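Local structure of AxyAgu115A (Amphibacillus xylanus NBRC 15112, 6NPS) at residues E203-L208 and F463-A468; Y212-M217 and P347-L352; A438-V443 and Y469-W474. The protein is a family GH115 alpha-glucuronidase that probably hydrolyses glucuronic acid side groups from arabinoglucuronoxylan, in coordinated action with alpha-arabinofuranosidases. The protein carries 3 engineered substitutions. All blocks are in the same frame, centred on the assembly; numbering follows the deposited sequence.

Contact 1 (E203-L208 and F463-A468); sequences ELLLRL and FFLDLA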
loop_
_atom_site.group_PDB
_atom_site.type_symbol
_atom_site.label_atom_id
_atom_site.label_comp_id
_atom_site.label_asym_id
_atom_site.label_seq_id
_atom_site.Cartn_x
_atom_site.Cartn_y
_atom_site.Cartn_z
ATOM N N GLU A 203 32.695 13.003 37.397
ATOM C CA GLU A 203 32.455 14.407 37.726
ATOM C C GLU A 203 31.014 14.795 37.433
ATOM O O GLU A 203 30.367 15.471 38.243
ATOM C CB GLU A 203 33.425 15.304 36.949
ATOM C CG GLU A 203 33.332 16.773 37.333
ATOM C CD GLU A 203 34.201 17.713 36.483
ATOM O OE1 GLU A 203 35.182 17.253 35.843
ATOM O OE2 GLU A 203 33.902 18.930 36.491
ATOM N N LEU A 204 30.491 14.375 36.276
ATOM C CA LEU A 204 29.115 14.681 35.922
ATOM C C LEU A 204 28.155 14.113 36.956
ATOM O O LEU A 204 27.233 14.801 37.406
ATOM C CB LEU A 204 28.796 14.136 34.536
ATOM C CG LEU A 204 27.324 14.204 34.144
ATOM C CD1 LEU A 204 26.803 15.672 33.964
ATOM C CD2 LEU A 204 27.074 13.414 32.865
ATOM N N LEU A 205 28.354 12.848 37.327
ATOM C CA LEU A 205 27.511 12.190 38.328
ATOM C C LEU A 205 27.491 12.969 39.647
ATOM O O LEU A 205 26.422 13.238 40.218
ATOM C CB LEU A 205 28.046 10.776 38.583
ATOM C CG LEU A 205 27.275 10.019 39.667
ATOM C CD1 LEU A 205 25.875 9.724 39.149
ATOM C CD2 LEU A 205 28.016 8.715 39.982
ATOM N N LEU A 206 28.672 13.300 40.164
ATOM C CA LEU A 206 28.746 13.974 41.455
ATOM C C LEU A 206 28.234 15.420 41.374
ATOM O O LEU A 206 27.652 15.924 42.340
ATOM C CB LEU A 206 30.180 13.945 41.974
ATOM C CG LEU A 206 30.764 12.585 42.395
ATOM C CD1 LEU A 206 32.262 12.686 42.606
ATOM C CD2 LEU A 206 30.075 12.140 43.730
ATOM N N ARG A 207 28.441 16.106 40.245
ATOM C CA ARG A 207 27.896 17.462 40.131
ATOM C C ARG A 207 26.377 17.445 40.125
ATOM O O ARG A 207 25.732 18.414 40.587
ATOM C CB ARG A 207 28.439 18.145 38.872
ATOM C CG ARG A 207 29.882 18.682 39.037
ATOM C CD ARG A 207 30.324 19.460 37.800
ATOM N NE ARG A 207 31.738 19.865 37.795
ATOM C CZ ARG A 207 32.194 21.047 38.244
ATOM N NH1 ARG A 207 31.352 21.940 38.778
ATOM N NH2 ARG A 207 33.497 21.346 38.145
ATOM N N LEU A 208 25.776 16.362 39.597
ATOM C CA LEU A 208 24.328 16.199 39.646
ATOM C C LEU A 208 23.867 15.613 40.977
ATOM O O LEU A 208 22.700 15.288 41.125
ATOM C CB LEU A 208 23.858 15.306 38.480
ATOM C CG LEU A 208 24.185 15.848 37.091
ATOM C CD1 LEU A 208 23.751 14.857 36.015
ATOM C CD2 LEU A 208 23.507 17.178 36.865
ATOM N N PHE A 463 16.953 16.226 35.967
ATOM C CA PHE A 463 15.679 16.181 36.670
ATOM C C PHE A 463 15.570 14.934 37.545
ATOM O O PHE A 463 15.142 15.003 38.703
ATOM C CB PHE A 463 14.520 16.232 35.649
ATOM C CG PHE A 463 13.172 16.145 36.325
ATOM C CD1 PHE A 463 12.757 17.169 37.143
ATOM C CD2 PHE A 463 12.380 15.004 36.208
ATOM C CE1 PHE A 463 11.560 17.092 37.847
ATOM C CE2 PHE A 463 11.153 14.922 36.893
ATOM C CZ PHE A 463 10.756 15.974 37.713
ATOM N N PHE A 464 15.897 13.771 36.969
ATOM C CA PHE A 464 15.800 12.492 37.662
ATOM C C PHE A 464 16.643 12.505 38.936
ATOM O O PHE A 464 16.160 12.145 40.024
ATOM C CB PHE A 464 16.267 11.388 36.705
ATOM C CG PHE A 464 16.130 9.968 37.250
ATOM C CD1 PHE A 464 17.207 9.353 37.857
ATOM C CD2 PHE A 464 14.962 9.247 37.055
ATOM C CE1 PHE A 464 17.118 8.029 38.353
ATOM C CE2 PHE A 464 14.829 7.943 37.540
ATOM C CZ PHE A 464 15.934 7.316 38.180
ATOM N N LEU A 465 17.874 13.007 38.835
ATOM C CA LEU A 465 18.759 13.063 39.995
ATOM C C LEU A 465 18.429 14.227 40.945
ATOM O O LEU A 465 18.741 14.145 42.148
ATOM C CB LEU A 465 20.217 13.140 39.511
ATOM C CG LEU A 465 20.683 11.837 38.813
ATOM C CD1 LEU A 465 22.104 11.939 38.317
ATOM C CD2 LEU A 465 20.566 10.627 39.751
ATOM N N ASP A 466 17.793 15.300 40.456
ATOM C CA ASP A 466 17.365 16.358 41.375
ATOM C C ASP A 466 16.160 15.898 42.164
ATOM O O ASP A 466 16.030 16.203 43.350
ATOM C CB ASP A 466 17.011 17.642 40.604
ATOM C CG ASP A 466 18.159 18.642 40.558
ATOM O OD1 ASP A 466 18.849 18.781 41.590
ATOM O OD2 ASP A 466 18.374 19.284 39.487
ATOM N N LEU A 467 15.267 15.166 41.499
ATOM C CA LEU A 467 14.126 14.530 42.149
ATOM C C LEU A 467 14.571 13.511 43.193
ATOM O O LEU A 467 14.041 13.489 44.314
ATOM C CB LEU A 467 13.257 13.867 41.063
ATOM C CG LEU A 467 11.946 13.238 41.537
ATOM C CD1 LEU A 467 11.100 14.307 42.231
ATOM C CD2 LEU A 467 11.216 12.608 40.341
ATOM N N ALA A 468 15.559 12.667 42.857
ATOM C CA ALA A 468 16.072 11.684 43.817
ATOM C C ALA A 468 16.718 12.370 45.013
ATOM O O ALA A 468 16.599 11.903 46.156
ATOM C CB ALA A 468 17.105 10.745 43.160
#

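Contact 2 (Y212-M217 and P347-L352); sequences YLWPAM and PRMLAL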
loop_
_atom_site.group_PDB
_atom_site.type_symbol
_atom_site.label_atom_id
_atom_site.label_comp_id
_atom_site.label_asym_id
_atom_site.label_seq_id
_atom_site.Cartn_x
_atom_site.Cartn_y
_atom_site.Cartn_z
ATOM N N TYR A 212 25.933 6.773 42.439
ATOM C CA TYR A 212 25.897 5.360 42.081
ATOM C C TYR A 212 25.966 5.231 40.563
ATOM O O TYR A 212 25.310 5.992 39.859
ATOM C CB TYR A 212 24.602 4.727 42.623
ATOM C CG TYR A 212 24.355 3.227 42.374
ATOM C CD1 TYR A 212 23.204 2.804 41.720
ATOM C CD2 TYR A 212 25.223 2.247 42.889
ATOM C CE1 TYR A 212 22.932 1.479 41.523
ATOM C CE2 TYR A 212 24.957 0.884 42.666
ATOM C CZ TYR A 212 23.804 0.515 42.018
ATOM O OH TYR A 212 23.515 -0.810 41.798
ATOM N N LEU A 213 26.747 4.273 40.063
ATOM C CA LEU A 213 26.964 4.136 38.619
ATOM C C LEU A 213 26.971 2.663 38.206
ATOM O O LEU A 213 27.599 1.841 38.886
ATOM C CB LEU A 213 28.313 4.786 38.241
ATOM C CG LEU A 213 28.779 4.675 36.788
ATOM C CD1 LEU A 213 27.929 5.561 35.884
ATOM C CD2 LEU A 213 30.245 5.079 36.700
ATOM N N TRP A 214 26.275 2.335 37.104
ATOM C CA TRP A 214 26.558 1.130 36.343
ATOM C C TRP A 214 27.386 1.531 35.128
ATOM O O TRP A 214 26.921 2.338 34.295
ATOM C CB TRP A 214 25.289 0.414 35.876
ATOM C CG TRP A 214 24.376 -0.181 36.929
ATOM C CD1 TRP A 214 24.564 -0.209 38.297
ATOM C CD2 TRP A 214 23.116 -0.813 36.680
ATOM N NE1 TRP A 214 23.472 -0.805 38.899
ATOM C CE2 TRP A 214 22.578 -1.183 37.933
ATOM C CE3 TRP A 214 22.367 -1.074 35.506
ATOM C CZ2 TRP A 214 21.325 -1.801 38.059
ATOM C CZ3 TRP A 214 21.125 -1.671 35.629
ATOM C CH2 TRP A 214 20.610 -2.024 36.901
ATOM N N PRO A 215 28.585 1.002 34.976
ATOM C CA PRO A 215 29.456 1.421 33.874
ATOM C C PRO A 215 29.117 0.708 32.581
ATOM O O PRO A 215 28.279 -0.201 32.519
ATOM C CB PRO A 215 30.841 1.010 34.358
ATOM C CG PRO A 215 30.566 -0.244 35.151
ATOM C CD PRO A 215 29.221 -0.025 35.828
ATOM N N ALA A 216 29.769 1.169 31.518
ATOM C CA ALA A 216 29.625 0.500 30.233
ATOM C C ALA A 216 30.140 -0.933 30.332
ATOM O O ALA A 216 31.119 -1.217 31.043
ATOM C CB ALA A 216 30.382 1.269 29.150
ATOM N N MET A 217 29.442 -1.841 29.652
ATOM C CA MET A 217 29.663 -3.262 29.832
ATOM C C MET A 217 29.514 -4.075 28.558
ATOM O O MET A 217 29.680 -5.296 28.623
ATOM C CB MET A 217 28.698 -3.832 30.887
ATOM C CG MET A 217 27.264 -3.407 30.616
ATOM S SD MET A 217 26.146 -4.568 29.783
ATOM C CE MET A 217 25.276 -5.201 31.212
ATOM N N PRO A 347 25.946 -3.829 51.333
ATOM C CA PRO A 347 24.827 -3.491 50.429
ATOM C C PRO A 347 24.750 -4.492 49.281
ATOM O O PRO A 347 25.731 -4.737 48.567
ATOM C CB PRO A 347 25.174 -2.082 49.926
ATOM C CG PRO A 347 26.201 -1.554 50.899
ATOM C CD PRO A 347 26.980 -2.785 51.376
ATOM N N ARG A 348 23.570 -5.078 49.113
ATOM C CA ARG A 348 23.333 -6.026 48.045
ATOM C C ARG A 348 21.996 -5.700 47.402
ATOM O O ARG A 348 21.122 -5.073 48.024
ATOM C CB ARG A 348 23.334 -7.472 48.544
ATOM C CG ARG A 348 24.657 -7.959 49.130
ATOM C CD ARG A 348 24.421 -9.097 50.139
ATOM N NE ARG A 348 23.811 -8.595 51.373
ATOM C CZ ARG A 348 22.983 -9.295 52.148
ATOM N NH1 ARG A 348 22.669 -10.553 51.845
ATOM N NH2 ARG A 348 22.481 -8.745 53.243
ATOM N N MET A 349 21.854 -6.131 46.142
ATOM C CA MET A 349 20.675 -5.810 45.345
ATOM C C MET A 349 20.305 -7.017 44.489
ATOM O O MET A 349 21.174 -7.656 43.883
ATOM C CB MET A 349 20.927 -4.585 44.452
ATOM C CG MET A 349 19.727 -4.155 43.559
ATOM S SD MET A 349 19.895 -4.835 41.859
ATOM C CE MET A 349 21.193 -3.764 41.210
ATOM N N LEU A 350 19.007 -7.307 44.426
ATOM C CA LEU A 350 18.471 -8.338 43.549
ATOM C C LEU A 350 17.535 -7.656 42.562
ATOM O O LEU A 350 16.602 -6.957 42.967
ATOM C CB LEU A 350 17.753 -9.421 44.349
ATOM C CG LEU A 350 16.995 -10.364 43.416
ATOM C CD1 LEU A 350 17.998 -11.232 42.631
ATOM C CD2 LEU A 350 16.047 -11.229 44.237
ATOM N N ALA A 351 17.814 -7.808 41.275
ATOM C CA ALA A 351 17.010 -7.164 40.251
ATOM C C ALA A 351 15.783 -8.018 39.960
ATOM O O ALA A 351 15.916 -9.192 39.607
ATOM C CB ALA A 351 17.840 -6.962 38.989
ATOM N N LEU A 352 14.588 -7.451 40.118
ATOM C CA LEU A 352 13.382 -8.100 39.600
ATOM C C LEU A 352 13.112 -7.641 38.164
ATOM O O LEU A 352 12.056 -7.113 37.842
ATOM C CB LEU A 352 12.194 -7.814 40.506
ATOM C CG LEU A 352 12.501 -8.111 41.960
ATOM C CD1 LEU A 352 11.261 -7.914 42.805
ATOM C CD2 LEU A 352 13.074 -9.515 42.131
#

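Contact 3 (A438-V443 and Y469-W474); sequences AYDFGV and YDFDKW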
loop_
_atom_site.group_PDB
_atom_site.type_symbol
_atom_site.label_atom_id
_atom_site.label_comp_id
_atom_site.label_asym_id
_atom_site.label_seq_id
_atom_site.Cartn_x
_atom_site.Cartn_y
_atom_site.Cartn_z
ATOM N N ALA A 438 6.453 5.819 42.162
ATOM C CA ALA A 438 7.339 4.807 42.749
ATOM C C ALA A 438 7.738 5.191 44.169
ATOM O O ALA A 438 7.715 4.354 45.087
ATOM C CB ALA A 438 8.571 4.649 41.873
ATOM N N TYR A 439 8.033 6.478 44.394
ATOM C CA TYR A 439 8.326 6.938 45.751
ATOM C C TYR A 439 7.118 6.791 46.665
ATOM O O TYR A 439 7.246 6.374 47.820
ATOM C CB TYR A 439 8.787 8.393 45.700
ATOM C CG TYR A 439 9.396 8.908 46.973
ATOM C CD1 TYR A 439 8.594 9.364 48.012
ATOM C CD2 TYR A 439 10.776 8.951 47.135
ATOM C CE1 TYR A 439 9.161 9.867 49.201
ATOM C CE2 TYR A 439 11.339 9.439 48.295
ATOM C CZ TYR A 439 10.526 9.894 49.324
ATOM O OH TYR A 439 11.089 10.387 50.472
ATOM N N ASP A 440 5.936 7.163 46.170
ATOM C CA ASP A 440 4.704 7.029 46.942
ATOM C C ASP A 440 4.437 5.583 47.348
ATOM O O ASP A 440 3.825 5.330 48.390
ATOM C CB ASP A 440 3.513 7.556 46.133
ATOM C CG ASP A 440 3.589 9.095 45.841
ATOM O OD1 ASP A 440 4.354 9.830 46.532
ATOM O OD2 ASP A 440 2.856 9.561 44.901
ATOM N N PHE A 441 4.815 4.625 46.521
ATOM C CA PHE A 441 4.644 3.229 46.897
ATOM C C PHE A 441 5.818 2.699 47.733
ATOM O O PHE A 441 5.921 1.483 47.932
ATOM C CB PHE A 441 4.482 2.353 45.654
ATOM C CG PHE A 441 3.066 2.315 45.088
ATOM C CD1 PHE A 441 2.574 3.394 44.372
ATOM C CD2 PHE A 441 2.256 1.185 45.265
ATOM C CE1 PHE A 441 1.296 3.367 43.822
ATOM C CE2 PHE A 441 0.988 1.133 44.732
ATOM C CZ PHE A 441 0.505 2.230 43.995
ATOM N N GLY A 442 6.726 3.564 48.169
ATOM C CA GLY A 442 7.788 3.140 49.054
ATOM C C GLY A 442 9.035 2.643 48.361
ATOM O O GLY A 442 9.790 1.882 48.962
ATOM N N VAL A 443 9.294 3.063 47.128
ATOM C CA VAL A 443 10.531 2.716 46.425
ATOM C C VAL A 443 11.495 3.870 46.639
ATOM O O VAL A 443 11.488 4.849 45.885
ATOM C CB VAL A 443 10.309 2.469 44.934
ATOM C CG1 VAL A 443 11.674 2.063 44.262
ATOM C CG2 VAL A 443 9.290 1.350 44.736
ATOM N N TYR A 469 17.417 13.476 44.767
ATOM C CA TYR A 469 18.153 14.126 45.845
ATOM C C TYR A 469 17.229 14.881 46.793
ATOM O O TYR A 469 17.400 14.801 48.010
ATOM C CB TYR A 469 19.206 15.051 45.241
ATOM C CG TYR A 469 20.004 15.854 46.254
ATOM C CD1 TYR A 469 21.038 15.263 46.995
ATOM C CD2 TYR A 469 19.725 17.204 46.473
ATOM C CE1 TYR A 469 21.765 16.008 47.934
ATOM C CE2 TYR A 469 20.456 17.959 47.411
ATOM C CZ TYR A 469 21.470 17.348 48.126
ATOM O OH TYR A 469 22.178 18.094 49.029
ATOM N N ASP A 470 16.240 15.619 46.270
ATOM C CA ASP A 470 15.358 16.489 47.093
ATOM C C ASP A 470 13.913 16.259 46.665
ATOM O O ASP A 470 13.326 17.010 45.872
ATOM C CB ASP A 470 15.753 17.970 46.974
ATOM C CG ASP A 470 15.086 18.862 48.041
ATOM O OD1 ASP A 470 14.113 18.431 48.702
ATOM O OD2 ASP A 470 15.545 20.014 48.197
ATOM N N PHE A 471 13.334 15.183 47.188
ATOM C CA PHE A 471 11.985 14.833 46.763
ATOM C C PHE A 471 10.961 15.825 47.313
ATOM O O PHE A 471 9.905 16.036 46.709
ATOM C CB PHE A 471 11.680 13.398 47.206
ATOM C CG PHE A 471 10.485 12.824 46.563
ATOM C CD1 PHE A 471 10.578 12.262 45.293
ATOM C CD2 PHE A 471 9.249 12.871 47.207
ATOM C CE1 PHE A 471 9.456 11.731 44.672
ATOM C CE2 PHE A 471 8.106 12.347 46.601
ATOM C CZ PHE A 471 8.202 11.789 45.348
ATOM N N ASP A 472 11.252 16.453 48.446
ATOM C CA ASP A 472 10.294 17.411 48.985
ATOM C C ASP A 472 10.181 18.645 48.101
ATOM O O ASP A 472 9.086 19.215 47.977
ATOM C CB ASP A 472 10.670 17.781 50.409
ATOM C CG ASP A 472 10.606 16.572 51.344
ATOM O OD1 ASP A 472 9.778 15.663 51.090
ATOM O OD2 ASP A 472 11.394 16.516 52.315
ATOM N N LYS A 473 11.274 19.047 47.437
ATOM C CA LYS A 473 11.189 20.183 46.522
ATOM C C LYS A 473 10.509 19.815 45.201
ATOM O O LYS A 473 9.736 20.626 44.653
ATOM C CB LYS A 473 12.583 20.748 46.247
ATOM C CG LYS A 473 12.525 22.112 45.563
ATOM C CD LYS A 473 13.863 22.535 44.961
ATOM C CE LYS A 473 14.998 22.388 45.965
ATOM N NZ LYS A 473 16.344 22.587 45.332
ATOM N N TRP A 474 10.845 18.652 44.606
ATOM C CA TRP A 474 10.419 18.402 43.235
ATOM C C TRP A 474 9.419 17.266 43.105
ATOM O O TRP A 474 8.908 17.045 42.001
ATOM C CB TRP A 474 11.620 18.127 42.324
ATOM C CG TRP A 474 12.549 19.314 42.207
ATOM C CD1 TRP A 474 13.809 19.415 42.694
ATOM C CD2 TRP A 474 12.263 20.549 41.559
ATOM N NE1 TRP A 474 14.334 20.645 42.386
ATOM C CE2 TRP A 474 13.398 21.369 41.706
ATOM C CE3 TRP A 474 11.144 21.058 40.893
ATOM C CZ2 TRP A 474 13.459 22.680 41.204
ATOM C CZ3 TRP A 474 11.199 22.366 40.377
ATOM C CH2 TRP A 474 12.349 23.156 40.541
#

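Contact 1 (E203-L208 and F463-A468)
Leu208 and Leu465 bring together two outer helices of a (beta/alpha)8 barrel: 195-207, which follows the first barrel strand, 170-174, and 458-469, which follows the last, 446-450. The two helices are therefore neighbours where the barrel closes. Their CA atoms come nearest at Leu208 and Leu465, 6.4 Å apart, and the side-chain contact is apolar, with no hydrogen bond across it.

Both leucines have CG anti to the carbonyl carbon (chi1 -60° in Leu208, -68° in Leu465), with CD1 anti to CA in each, and the two side chains cross at about a right angle. The CD1 methyl of Leu465 does most of the touching. It lies 3.8 Å from CB of Leu208 and 4.1 Å from Leu208 CD1, meeting the root and one branch of the same side chain. Leu205, one helical turn earlier, reaches the same methyl more loosely, its CD1 lying 4.5 Å from CD1 of Leu465. At its base, Leu465 also meets backbone: its CB is 3.7 Å from Leu208 O, at the first residue to leave helical geometry. Arg171 of strand 170-174 packs on Leu465 as well, and Phe173 on Leu205, so both leucines also reach the barrel wall.

A salt bridge braces helix 195-207 one turn along its own length. Arg207 grips Glu203 side-on with two nitrogens that converge on one oxygen: NE sits 2.7 Å from Glu203 OE2, on its anti lone pair, while NH2 approaches that oxygen at 3.0 Å. The remaining guanidinium nitrogen, NH1, pairs with Asp42 OD2.

Contact 2 (Y212-M217 and P347-L352)
Tyr212 and Trp214 face Met349 from two extended strands that belong to one parallel sheet but do not pair. Tyr212 and Pro347 have the nearest CA atoms, 12.2 Å apart, too far for backbone hydrogen bonding, and strands 170-174, 446-450, 405-410 and 379-383 lie between them in sheet order. Alternation along each strand decides which residues take part. Tyr212 and Trp214 point toward the opposing strand, as do Met349 and Ala351, whereas Leu213 packs on Val201 and Phe202 of helix 195-207.

Only side-chain ends bridge the gap. The thioether chain of Met349 leaves with CG anti to the backbone N (chi1 -180°) and then bends at both later torsions, bringing CE 3.7 Å from Trp214 CZ2 and 3.8 Å from Tyr212 OH. These two partners are themselves coupled: Trp214 NE1 donates to Tyr212 OH over 2.9 Å, nearly straight at 164°, with the oxygen only 4° out of the indole plane. Putting a phenylalanine at Tyr212 would probably leave the buried indole NE1 without this acceptor and the Trp214 ring freer to turn. Around them, Met381 touches both Trp214 and Met349, Ile448 touches both aromatic residues, and Phe174 meets the indole edge-to-face.

Side chains from strands on different sides of a closed parallel sheet, interlocking at its centre, are the hallmark of a TIM-barrel core.

Contact 3 (A438-V443 and Y469-W474)
An aromatic face-to-face stack joins Tyr439, in the last turn of helix 428-440, to Phe471, in the first turn of the short helix 471-474, at the end of the barrel where its strands begin. The rings support this reading: their centroids are 3.7 Å apart and their planes differ by 12°. Tyr439 CG stands over the centre of the Phe471 ring, while Phe471 CD2 lies toward the rim of the tyrosine ring, so the overlap is slightly shifted.

In each residue CG is anti to the backbone N (chi1 -168° and -166°), and the two side chains run past one another in opposite directions. The packing is tight, with Tyr439 CD1 only 3.3 Å from Phe471 CE2 and the phenylalanine tip, CZ, 3.5 Å from Tyr439 CB. Trp447 of strand 446-450 touches both rings. Beside the stack, the carboxylate of Asp440 hydrogen-bonds through OD1 to Thr476 and through OD2 to Thr835.

Both rings sit beside helix ends with recognisable capping. Asp470 N-caps helix 471-474, its OD1 accepting from Lys473 N at 3.2 Å from above the carboxylate plane. Helix 428-440 stops with Val443 N bonded to Ala438 O (2.9 Å) and Gly442 N to Tyr439 O (2.9 Å); Gly442, at positive phi, takes the C-prime position where a CB would press on the preceding carbonyl. Those bonds define a Schellman motif, here turning the chain from a barrel helix into strand 446-450.

In the fold
All three contacts belong to one (beta/alpha)8 barrel. Contact 2 spans its interior, contact 1 joins two helices of the outer layer, and contact 3 lies at the end where the strands begin. Contacts 1 and 2 have centres about 17 Å apart, contacts 1 and 3 about 14 Å, contacts 2 and 3 about 20 Å. The first two touch through Leu205 CD2 and Tyr212 N (3.8 Å), contacts 1 and 3 through Leu467 CD1 and Trp474 C (3.5 Å); contacts 2 and 3 stay about 10 Å apart at their nearest atoms. Along the chain, contact 1 encloses contact 2 and alternates with contact 3, so distant sequence parts close one compact domain.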